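Local coordinates for putative zinc protease (Bordetella pertussis, PDB 3IH6), which probably acts as a zinc-dependent metalloendopeptidase of the M16 family, this chain being an internal piece of the longer protein that matches in part the family's inactive domain, at residues Y31-A36 with V42-A47; I50-D53 with R58-H61; F75-L80 with L84-A89; E109-K114 with R175-Y180. All coordinates share one frame; numbering follows the deposited sequence.

Contact 1 of 4, residues Y31-A36 with V42-A47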
loop_
_atom_site.group_PDB
_atom_site.type_symbol
_atom_site.label_atom_id
_atom_site.label_comp_id
_atom_site.label_asym_id
_atom_site.label_seq_id
_atom_site.Cartn_x
_atom_site.Cartn_y
_atom_site.Cartn_z
ATOM N N TYR E 31 23.408 17.557 -9.788
ATOM C CA TYR E 31 24.708 16.939 -9.913
ATOM C C TYR E 31 24.534 15.574 -10.609
ATOM O O TYR E 31 23.411 15.026 -10.668
ATOM C CB TYR E 31 25.310 16.732 -8.530
ATOM C CG TYR E 31 25.563 17.984 -7.730
ATOM C CD1 TYR E 31 26.838 18.601 -7.716
ATOM C CD2 TYR E 31 24.550 18.562 -6.982
ATOM C CE1 TYR E 31 27.089 19.778 -6.957
ATOM C CE2 TYR E 31 24.779 19.744 -6.233
ATOM C CZ TYR E 31 26.055 20.344 -6.229
ATOM O OH TYR E 31 26.253 21.484 -5.464
ATOM N N HIS E 32 25.608 15.007 -11.142
ATOM C CA HIS E 32 25.502 13.648 -11.712
ATOM C C HIS E 32 25.926 12.488 -10.809
ATOM O O HIS E 32 26.766 12.660 -9.942
ATOM C CB HIS E 32 26.101 13.523 -13.126
ATOM C CG HIS E 32 27.599 13.513 -13.179
ATOM N ND1 HIS E 32 28.334 14.633 -13.521
ATOM C CD2 HIS E 32 28.498 12.508 -13.029
ATOM C CE1 HIS E 32 29.623 14.319 -13.564
ATOM N NE2 HIS E 32 29.750 13.035 -13.272
ATOM N N LEU E 33 25.331 11.313 -11.019
ATOM C CA LEU E 33 25.670 10.112 -10.234
ATOM C C LEU E 33 26.881 9.406 -10.819
ATOM O O LEU E 33 27.086 9.484 -12.016
ATOM C CB LEU E 33 24.487 9.115 -10.220
ATOM C CG LEU E 33 23.147 9.613 -9.638
ATOM C CD1 LEU E 33 22.005 8.642 -9.887
ATOM C CD2 LEU E 33 23.265 9.966 -8.173
ATOM N N PRO E 34 27.668 8.693 -9.978
ATOM C CA PRO E 34 28.574 7.644 -10.461
ATOM C C PRO E 34 27.768 6.545 -11.158
ATOM O O PRO E 34 26.557 6.431 -10.938
ATOM C CB PRO E 34 29.137 7.017 -9.168
ATOM C CG PRO E 34 28.906 8.031 -8.100
ATOM C CD PRO E 34 27.725 8.855 -8.511
ATOM N N ALA E 35 28.451 5.745 -11.969
ATOM C CA ALA E 35 27.946 4.464 -12.460
ATOM C C ALA E 35 27.420 3.625 -11.295
ATOM O O ALA E 35 27.978 3.680 -10.198
ATOM C CB ALA E 35 29.067 3.742 -13.175
ATOM N N ALA E 36 26.327 2.892 -11.514
ATOM C CA ALA E 36 25.677 2.105 -10.446
ATOM C C ALA E 36 26.548 0.937 -9.973
ATOM O O ALA E 36 26.397 0.467 -8.844
ATOM C CB ALA E 36 24.292 1.583 -10.906
ATOM N N VAL E 42 26.761 3.906 -3.985
ATOM C CA VAL E 42 26.050 3.892 -2.712
ATOM C C VAL E 42 26.513 4.968 -1.766
ATOM O O VAL E 42 25.693 5.461 -0.954
ATOM C CB VAL E 42 25.968 2.530 -2.002
ATOM C CG1 VAL E 42 25.324 1.532 -2.903
ATOM C CG2 VAL E 42 27.296 2.067 -1.547
ATOM N N GLY E 43 27.785 5.370 -1.886
ATOM C CA GLY E 43 28.323 6.457 -1.089
ATOM C C GLY E 43 27.433 7.685 -1.265
ATOM O O GLY E 43 26.975 8.301 -0.307
ATOM N N LEU E 44 27.163 8.017 -2.508
ATOM C CA LEU E 44 26.394 9.200 -2.809
ATOM C C LEU E 44 24.931 8.998 -2.426
ATOM O O LEU E 44 24.231 9.956 -2.068
ATOM C CB LEU E 44 26.528 9.549 -4.291
ATOM C CG LEU E 44 26.163 10.980 -4.706
ATOM C CD1 LEU E 44 26.836 12.022 -3.867
ATOM C CD2 LEU E 44 26.424 11.213 -6.180
ATOM N N ASP E 45 24.490 7.749 -2.475
ATOM C CA ASP E 45 23.123 7.379 -2.095
ATOM C C ASP E 45 22.987 7.712 -0.588
ATOM O O ASP E 45 22.135 8.522 -0.184
ATOM C CB ASP E 45 22.971 5.879 -2.385
ATOM C CG ASP E 45 21.530 5.431 -2.550
ATOM O OD1 ASP E 45 20.637 6.299 -2.579
ATOM O OD2 ASP E 45 21.308 4.186 -2.671
ATOM N N LEU E 46 23.898 7.176 0.225
ATOM C CA LEU E 46 23.899 7.412 1.694
ATOM C C LEU E 46 24.084 8.891 2.056
ATOM O O LEU E 46 23.399 9.392 2.925
ATOM C CB LEU E 46 24.961 6.569 2.365
ATOM C CG LEU E 46 24.777 5.054 2.191
ATOM C CD1 LEU E 46 26.064 4.305 2.600
ATOM C CD2 LEU E 46 23.546 4.624 2.993
ATOM N N ALA E 47 25.000 9.571 1.351
ATOM C CA ALA E 47 25.260 10.994 1.520
ATOM C C ALA E 47 24.018 11.862 1.349
ATOM O O ALA E 47 23.780 12.789 2.150
ATOM C CB ALA E 47 26.298 11.432 0.547
#
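Pro34 touches Leu44 through its CD corner and lies over the face of the Tyr180 ring through CG, a CH-pi type of packing. CD is 3.6 Å from Leu44 CD2, and the proline ring and the leucine branch lie at a slant to each other. Asp40 also touches Pro34, which thus meets both helix 39-52 and helix 170-180. The flat peptide group of His32-Leu33 brings His32 O to 4.0 Å from Leu44 CD2. No hydrogen bond crosses the contact.

Here the chain leaves strand 26-32 and turns back as helix 39-52, which packs on the antiparallel sheet of this M16 domain. Leu44 carries the whole helix side of the contact. Its CG stands anti to the backbone N (chi1 -161°), and this sends the CD2 methyl toward the chain just past the strand end. That one methyl also meets Leu33 CD2 at 3.9 Å. The side chain of Leu33 sets off neither at the helix nor away from it, and CD2 at its end turns in to Leu44. Beyond these pairs, Leu33 packs on Phe41. Asp45, the next residue, takes hydrogen bonds from Trp128 NE1 and from the N of Ser1, a residue left from the expression tag.

Contact 2 of 4, residues I50-D53 with R58-H61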
loop_
_atom_site.group_PDB
_atom_site.type_symbol
_atom_site.label_atom_id
_atom_site.label_comp_id
_atom_site.label_asym_id
_atom_site.label_seq_id
_atom_site.Cartn_x
_atom_site.Cartn_y
_atom_site.Cartn_z
ATOM N N ILE E 50 22.087 11.873 4.378
ATOM C CA ILE E 50 22.708 12.650 5.436
ATOM C C ILE E 50 22.472 14.137 5.190
ATOM O O ILE E 50 22.243 14.869 6.124
ATOM C CB ILE E 50 24.217 12.397 5.545
ATOM C CG1 ILE E 50 24.497 10.960 6.037
ATOM C CG2 ILE E 50 24.894 13.507 6.423
ATOM C CD1 ILE E 50 25.938 10.498 5.780
ATOM N N LEU E 51 22.542 14.566 3.938
ATOM C CA LEU E 51 22.386 15.975 3.570
ATOM C C LEU E 51 20.982 16.501 3.635
ATOM O O LEU E 51 20.763 17.702 3.904
ATOM C CB LEU E 51 22.934 16.235 2.133
ATOM C CG LEU E 51 24.438 15.921 2.073
ATOM C CD1 LEU E 51 24.871 15.567 0.671
ATOM C CD2 LEU E 51 25.280 17.053 2.680
ATOM N N ALA E 52 20.020 15.641 3.363
ATOM C CA ALA E 52 18.692 16.143 3.012
ATOM C C ALA E 52 17.565 15.676 3.880
ATOM O O ALA E 52 16.533 16.287 3.879
ATOM C CB ALA E 52 18.389 15.851 1.512
ATOM N N ASP E 53 17.767 14.616 4.646
ATOM C CA ASP E 53 16.681 13.951 5.396
ATOM C C ASP E 53 16.664 14.228 6.910
ATOM O O ASP E 53 17.700 14.029 7.604
ATOM C CB ASP E 53 16.806 12.451 5.121
ATOM C CG ASP E 53 15.673 11.654 5.692
ATOM O OD1 ASP E 53 14.529 12.093 5.554
ATOM O OD2 ASP E 53 15.934 10.569 6.260
ATOM N N ARG E 58 22.278 18.107 6.882
ATOM C CA ARG E 58 23.176 19.252 6.711
ATOM C C ARG E 58 22.407 20.415 6.077
ATOM O O ARG E 58 22.444 21.549 6.580
ATOM C CB ARG E 58 24.427 18.885 5.881
ATOM C CG ARG E 58 25.369 17.800 6.478
ATOM C CD ARG E 58 25.948 18.240 7.872
ATOM N NE ARG E 58 26.980 17.351 8.434
ATOM C CZ ARG E 58 28.280 17.430 8.141
ATOM N NH1 ARG E 58 28.728 18.329 7.266
ATOM N NH2 ARG E 58 29.139 16.583 8.680
ATOM N N LEU E 59 21.690 20.136 4.989
ATOM C CA LEU E 59 20.854 21.142 4.353
ATOM C C LEU E 59 19.826 21.775 5.312
ATOM O O LEU E 59 19.706 23.012 5.383
ATOM C CB LEU E 59 20.186 20.607 3.077
ATOM C CG LEU E 59 21.160 20.269 1.930
ATOM C CD1 LEU E 59 20.453 19.512 0.749
ATOM C CD2 LEU E 59 21.808 21.517 1.422
ATOM N N TYR E 60 19.073 20.938 6.009
ATOM C CA TYR E 60 18.033 21.464 6.857
ATOM C C TYR E 60 18.638 22.439 7.846
ATOM O O TYR E 60 18.165 23.562 7.964
ATOM C CB TYR E 60 17.247 20.353 7.560
ATOM C CG TYR E 60 16.008 20.839 8.328
ATOM C CD1 TYR E 60 14.733 20.708 7.764
ATOM C CD2 TYR E 60 16.110 21.391 9.634
ATOM C CE1 TYR E 60 13.572 21.140 8.434
ATOM C CE2 TYR E 60 14.930 21.824 10.341
ATOM C CZ TYR E 60 13.675 21.661 9.715
ATOM O OH TYR E 60 12.532 22.043 10.347
ATOM N N HIS E 61 19.713 22.029 8.509
ATOM C CA HIS E 61 20.328 22.876 9.513
ATOM C C HIS E 61 20.888 24.205 8.960
ATOM O O HIS E 61 20.850 25.221 9.644
ATOM C CB HIS E 61 21.437 22.117 10.237
ATOM C CG HIS E 61 21.865 22.782 11.494
ATOM N ND1 HIS E 61 21.116 22.721 12.648
ATOM C CD2 HIS E 61 22.935 23.561 11.775
ATOM C CE1 HIS E 61 21.714 23.424 13.590
ATOM N NE2 HIS E 61 22.813 23.953 13.083
#
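Leu51 and Leu59 join the end of helix 39-52 to the start of helix 58-63. The pair forms a helix-loop-helix corner, with four loop residues between the segments, on the helical side of the M16 domain.

Between the segments the polar part is all backbone. Leu59 N donates to Leu51 O at 2.8 Å, in the carbonyl plane, with an N-H...O angle of 148°. Arg58 N gives a weaker bond to Ile50 O at 3.3 Å. Two carbonyls of the last turn of helix 39-52 therefore take up N-H groups from the first turn of the next helix. Ser57 OG accepts from Tyr60 N and has a weak bond with Leu51 O.

The apolar part lies to one side of the two backbone bonds. Leu51 CD2 lies across the base of Arg58, 3.8 Å from its CB and 3.9 Å from its CG. Leu59 CD1 touches Leu51 CB and Ala52 CB, each at 4.3 Å. Leu104 and Leu108 of helix 97-109 also pack on Leu59.

The charged end of Arg58 turns off to other partners. Its chain bends at chi2 (-60°), and the guanidinium leads away from Ile50-Asp53. NE forms a salt bridge with Glu120, while NH1 donates to Lys114 O.

Packing is close round Leu51 O: besides the N-H of Leu59, the side-chain CB of Leu59 sits 3.1 Å from that oxygen.

Contact 3 of 4, residues F75-L80 with L84-A89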
loop_
_atom_site.group_PDB
_atom_site.type_symbol
_atom_site.label_atom_id
_atom_site.label_comp_id
_atom_site.label_asym_id
_atom_site.label_seq_id
_atom_site.Cartn_x
_atom_site.Cartn_y
_atom_site.Cartn_z
ATOM N N PHE E 75 17.334 13.904 -3.677
ATOM C CA PHE E 75 16.954 12.628 -4.350
ATOM C C PHE E 75 18.060 12.143 -5.276
ATOM O O PHE E 75 18.683 12.939 -5.962
ATOM C CB PHE E 75 15.680 12.776 -5.218
ATOM C CG PHE E 75 14.529 13.429 -4.529
ATOM C CD1 PHE E 75 14.309 14.802 -4.663
ATOM C CD2 PHE E 75 13.641 12.679 -3.759
ATOM C CE1 PHE E 75 13.213 15.414 -4.029
ATOM C CE2 PHE E 75 12.563 13.285 -3.109
ATOM C CZ PHE E 75 12.355 14.658 -3.244
ATOM N N THR E 76 18.334 10.847 -5.270
ATOM C CA THR E 76 19.185 10.266 -6.291
ATOM C C THR E 76 18.241 9.571 -7.305
ATOM O O THR E 76 17.312 8.886 -6.925
ATOM C CB THR E 76 20.313 9.369 -5.719
ATOM O OG1 THR E 76 19.753 8.354 -4.904
ATOM C CG2 THR E 76 21.291 10.180 -4.842
HETATM N N MSE E 77 18.450 9.851 -8.587
HETATM C CA MSE E 77 17.534 9.427 -9.632
HETATM C C MSE E 77 18.339 8.717 -10.709
HETATM O O MSE E 77 18.792 9.351 -11.672
HETATM C CB MSE E 77 16.766 10.632 -10.215
HETATM C CG MSE E 77 15.838 11.333 -9.194
HETATM SE SE MSE E 77 15.161 13.108 -9.743
HETATM C CE MSE E 77 16.874 13.919 -9.989
ATOM N N ASP E 78 18.537 7.413 -10.540
ATOM C CA ASP E 78 19.310 6.634 -11.529
ATOM C C ASP E 78 18.497 5.979 -12.657
ATOM O O ASP E 78 19.087 5.320 -13.517
ATOM C CB ASP E 78 20.219 5.595 -10.861
ATOM C CG ASP E 78 21.351 5.120 -11.775
ATOM O OD1 ASP E 78 21.873 5.961 -12.557
ATOM O OD2 ASP E 78 21.726 3.910 -11.713
ATOM N N GLN E 79 17.175 6.160 -12.663
ATOM C CA GLN E 79 16.329 5.746 -13.799
ATOM C C GLN E 79 16.523 6.694 -14.999
ATOM O O GLN E 79 16.138 6.368 -16.121
ATOM C CB GLN E 79 14.829 5.647 -13.397
ATOM N N LEU E 80 17.121 7.857 -14.752
ATOM C CA LEU E 80 17.560 8.762 -15.814
ATOM C C LEU E 80 18.942 8.365 -16.336
ATOM O O LEU E 80 19.745 7.774 -15.629
ATOM C CB LEU E 80 17.646 10.198 -15.269
ATOM C CG LEU E 80 16.427 10.703 -14.504
ATOM C CD1 LEU E 80 16.732 12.068 -13.868
ATOM C CD2 LEU E 80 15.310 10.798 -15.517
ATOM N N LEU E 84 21.137 11.317 -12.003
ATOM C CA LEU E 84 21.224 12.642 -11.408
ATOM C C LEU E 84 20.887 12.669 -9.928
ATOM O O LEU E 84 20.009 11.915 -9.449
ATOM C CB LEU E 84 20.328 13.648 -12.143
ATOM C CG LEU E 84 20.482 14.005 -13.629
ATOM C CD1 LEU E 84 19.413 15.076 -14.091
ATOM C CD2 LEU E 84 21.910 14.475 -13.995
ATOM N N ALA E 85 21.619 13.518 -9.191
ATOM C CA ALA E 85 21.296 13.756 -7.794
ATOM C C ALA E 85 20.743 15.158 -7.801
ATOM O O ALA E 85 21.324 16.057 -8.433
ATOM C CB ALA E 85 22.530 13.663 -6.893
HETATM N N MSE E 86 19.623 15.340 -7.106
HETATM C CA MSE E 86 18.989 16.619 -7.017
HETATM C C MSE E 86 18.772 17.076 -5.571
HETATM O O MSE E 86 18.073 16.417 -4.803
HETATM C CB MSE E 86 17.640 16.560 -7.742
HETATM C CG MSE E 86 17.077 17.860 -7.905
HETATM SE SE MSE E 86 15.275 17.738 -8.570
HETATM C CE MSE E 86 15.134 19.619 -8.882
ATOM N N PHE E 87 19.352 18.221 -5.220
ATOM C CA PHE E 87 19.117 18.820 -3.922
ATOM C C PHE E 87 18.398 20.126 -4.132
ATOM O O PHE E 87 18.569 20.800 -5.159
ATOM C CB PHE E 87 20.420 19.035 -3.156
ATOM C CG PHE E 87 21.215 17.764 -2.964
ATOM C CD1 PHE E 87 20.897 16.883 -1.943
ATOM C CD2 PHE E 87 22.241 17.431 -3.835
ATOM C CE1 PHE E 87 21.595 15.706 -1.785
ATOM C CE2 PHE E 87 22.984 16.222 -3.662
ATOM C CZ PHE E 87 22.647 15.369 -2.653
ATOM N N GLY E 88 17.565 20.505 -3.172
ATOM C CA GLY E 88 16.952 21.818 -3.311
ATOM C C GLY E 88 16.369 22.340 -2.037
ATOM O O GLY E 88 16.448 21.694 -0.994
ATOM N N ALA E 89 15.799 23.536 -2.112
ATOM C CA ALA E 89 15.185 24.137 -0.941
ATOM C C ALA E 89 13.877 24.738 -1.335
ATOM O O ALA E 89 13.723 25.234 -2.454
ATOM C CB ALA E 89 16.111 25.195 -0.262
#
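Leu84 and Met77 form the first bridge of a beta hairpin, in which strands 71-77 and 84-90 run antiparallel at the middle of the five-stranded sheet. The pair is hydrogen-bonded. Met77 N donates to Leu84 O at 2.7 Å, nearly in line with the carbonyl. The return bond, from Leu84 N to Met77 O, is longer at 3.1 Å, and its donor stands above the carbonyl plane. In the side chain of Leu84, CD1 meets Leu80 CD1 at 4.0 Å, the two chains crossing at about a right angle. Leu80 thus folds back from the turn over the strand end.

Ala85 comes next, in a non-hydrogen-bonded pair with Thr76. Both side chains lie on the face that carries helix 39-52. Ala85 CA makes a CH...O contact with Phe75 O at 3.3 Å. On its other edge Ala85 is bonded to the backbone of Tyr31. Thr76 OG1 is tied to the N of Ser1, left from the expression tag.

Met86 and Phe75 form another hydrogen-bonded pair. Met86 N reaches Phe75 O at 2.8 Å, and Phe75 N reaches Met86 O at 2.9 Å. Their side chains share the other face with Met77 and Leu84. Pro139, Ile150 and Trp155 of the second subunit pack on Phe75, Met77 and Met86 there, so this face belongs to a subunit interface. Phe87 then turns to the helix side, against Ala48 and Leu51.

Met77 and Met86 carry selenium, introduced for crystallography, in place of sulfur. A bend at chi3 (-58°) swings Met77 CE across to Met86 CB, 3.6 Å away.

Contact 4 of 4, residues E109-K114 with R175-Y180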
loop_
_atom_site.group_PDB
_atom_site.type_symbol
_atom_site.label_atom_id
_atom_site.label_comp_id
_atom_site.label_asym_id
_atom_site.label_seq_id
_atom_site.Cartn_x
_atom_site.Cartn_y
_atom_site.Cartn_z
ATOM N N GLU E 109 29.084 21.417 -1.387
ATOM C CA GLU E 109 30.423 21.400 -1.947
ATOM C C GLU E 109 31.549 21.701 -0.955
ATOM O O GLU E 109 32.743 21.737 -1.327
ATOM C CB GLU E 109 30.452 22.352 -3.130
ATOM C CG GLU E 109 29.317 22.020 -4.100
ATOM C CD GLU E 109 29.158 23.026 -5.200
ATOM O OE1 GLU E 109 29.981 23.978 -5.324
ATOM O OE2 GLU E 109 28.210 22.847 -5.972
ATOM N N SER E 110 31.211 21.850 0.322
ATOM C CA SER E 110 32.281 22.044 1.306
ATOM C C SER E 110 32.362 20.992 2.427
ATOM O O SER E 110 32.907 21.242 3.499
ATOM C CB SER E 110 32.212 23.463 1.873
ATOM O OG SER E 110 31.105 23.567 2.750
ATOM N N LEU E 111 31.836 19.805 2.159
ATOM C CA LEU E 111 31.837 18.708 3.119
ATOM C C LEU E 111 33.271 18.314 3.464
ATOM O O LEU E 111 33.537 17.689 4.509
ATOM C CB LEU E 111 31.096 17.496 2.522
ATOM C CG LEU E 111 29.604 17.716 2.303
ATOM C CD1 LEU E 111 29.047 16.617 1.357
ATOM C CD2 LEU E 111 28.839 17.755 3.629
ATOM N N SER E 112 34.190 18.697 2.584
ATOM C CA SER E 112 35.602 18.396 2.769
ATOM C C SER E 112 36.142 18.960 4.109
ATOM O O SER E 112 36.990 18.349 4.796
ATOM C CB SER E 112 36.373 18.984 1.594
ATOM O OG SER E 112 37.675 18.431 1.544
ATOM N N SER E 113 35.644 20.129 4.463
ATOM C CA SER E 113 36.007 20.804 5.690
ATOM C C SER E 113 34.919 20.634 6.754
ATOM O O SER E 113 34.999 21.242 7.834
ATOM C CB SER E 113 36.135 22.279 5.370
ATOM O OG SER E 113 34.877 22.733 4.871
ATOM N N LYS E 114 33.891 19.840 6.439
ATOM C CA LYS E 114 32.829 19.541 7.379
ATOM C C LYS E 114 32.376 18.049 7.293
ATOM O O LYS E 114 31.210 17.787 7.026
ATOM C CB LYS E 114 31.645 20.481 7.089
ATOM C CG LYS E 114 30.949 21.018 8.335
ATOM C CD LYS E 114 29.906 22.079 7.955
ATOM C CE LYS E 114 29.188 22.653 9.182
ATOM N NZ LYS E 114 28.523 21.577 9.958
ATOM N N ARG E 175 34.620 10.383 0.695
ATOM C CA ARG E 175 35.331 10.573 -0.572
ATOM C C ARG E 175 34.360 10.655 -1.748
ATOM O O ARG E 175 34.506 11.518 -2.624
ATOM C CB ARG E 175 36.330 9.454 -0.813
ATOM C CG ARG E 175 36.767 9.385 -2.268
ATOM C CD ARG E 175 37.856 8.405 -2.472
ATOM N NE ARG E 175 37.509 7.101 -1.906
ATOM C CZ ARG E 175 36.733 6.199 -2.500
ATOM N NH1 ARG E 175 36.194 6.454 -3.693
ATOM N NH2 ARG E 175 36.502 5.040 -1.889
ATOM N N ALA E 176 33.369 9.768 -1.766
ATOM C CA ALA E 176 32.330 9.777 -2.819
ATOM C C ALA E 176 31.584 11.124 -2.909
ATOM O O ALA E 176 31.504 11.756 -3.973
ATOM C CB ALA E 176 31.356 8.614 -2.622
ATOM N N ALA E 177 31.050 11.570 -1.792
ATOM C CA ALA E 177 30.332 12.838 -1.764
ATOM C C ALA E 177 31.263 13.965 -2.131
ATOM O O ALA E 177 30.895 14.830 -2.944
ATOM C CB ALA E 177 29.737 13.085 -0.375
ATOM N N VAL E 178 32.470 13.973 -1.543
ATOM C CA VAL E 178 33.446 15.020 -1.924
ATOM C C VAL E 178 33.830 15.076 -3.428
ATOM O O VAL E 178 33.967 16.174 -3.973
ATOM C CB VAL E 178 34.668 15.081 -0.994
ATOM C CG1 VAL E 178 35.755 15.953 -1.618
ATOM C CG2 VAL E 178 34.256 15.666 0.354
ATOM N N ALA E 179 33.966 13.924 -4.102
ATOM C CA ALA E 179 34.298 13.933 -5.549
ATOM C C ALA E 179 33.125 14.268 -6.498
ATOM O O ALA E 179 33.368 14.799 -7.582
ATOM C CB ALA E 179 34.983 12.615 -5.979
ATOM N N TYR E 180 31.882 13.956 -6.104
ATOM C CA TYR E 180 30.701 14.252 -6.917
ATOM C C TYR E 180 29.981 15.551 -6.581
ATOM O O TYR E 180 29.286 16.128 -7.443
ATOM C CB TYR E 180 29.722 13.041 -6.964
ATOM C CG TYR E 180 30.343 11.945 -7.783
ATOM C CD1 TYR E 180 31.279 11.070 -7.212
ATOM C CD2 TYR E 180 30.115 11.860 -9.160
ATOM C CE1 TYR E 180 31.936 10.099 -7.987
ATOM C CE2 TYR E 180 30.764 10.885 -9.932
ATOM C CZ TYR E 180 31.662 10.021 -9.326
ATOM O OH TYR E 180 32.304 9.093 -10.068
#
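Residues 111-113 form a short 3-10 turn, and residues 175-180 are the last part of helix 170-180. The two are nearest at Ser112 and Val178, whose CA atoms are 6.2 Å apart. The turn is tied within itself. Ser110 O accepts two bonds, from Ser113 N and from Ser113 OG, the latter at 2.8 Å and in the carbonyl plane. No hydrogen bond joins the segments directly, but Leu111 O is bound by Gln174 NE2, just ahead of the helical segment.

Leu111 points at the helix, and its CD1 tip touches Ala177 CB at 4.0 Å. Val178 contributes one branch. Its CG2, anti to the carbonyl carbon, lies over the backbone of the turn, 3.8 Å from Ser112 N and 4.1 Å from Ser112 CB. The same methyl meets Leu111 CB at 4.2 Å. Farther in, Leu51 and Phe116 touch Leu111, while Ala47 and Phe116 touch Ala177.

This joins the loop between helices 97-109 and 118-136 to the C-terminal helix of the M16 fragment. The contact grades from a buried leucine-alanine pair to a valine beside an exposed serine. The segments therefore cohere by van der Waals packing, while Ser110 O and Leu111 O bond within the turn or to Gln174.

How the contacts relate
Contacts 1 and 2 are buried, and both use helix 39-52, one near its start and one at its end. Contact 3 is partly buried, at the middle of the sheet beneath that helix, with one face against a second subunit. Contact 4 is the most peripheral, its centre about 13 Å from the centre of the chain. Backbone hydrogen bonds dominate contact 3 and mark the helix corner of contact 2, while contacts 1 and 4 rest on apolar packing. Tyr31 O and Ala85 N link contacts 1 and 3 across neighbouring strands. Phe87 joins contact 3 to contact 2. Tyr180 links contact 4 to contact 1, and Arg58 links contact 2 to contact 4. Contacts 3 and 4 do not touch.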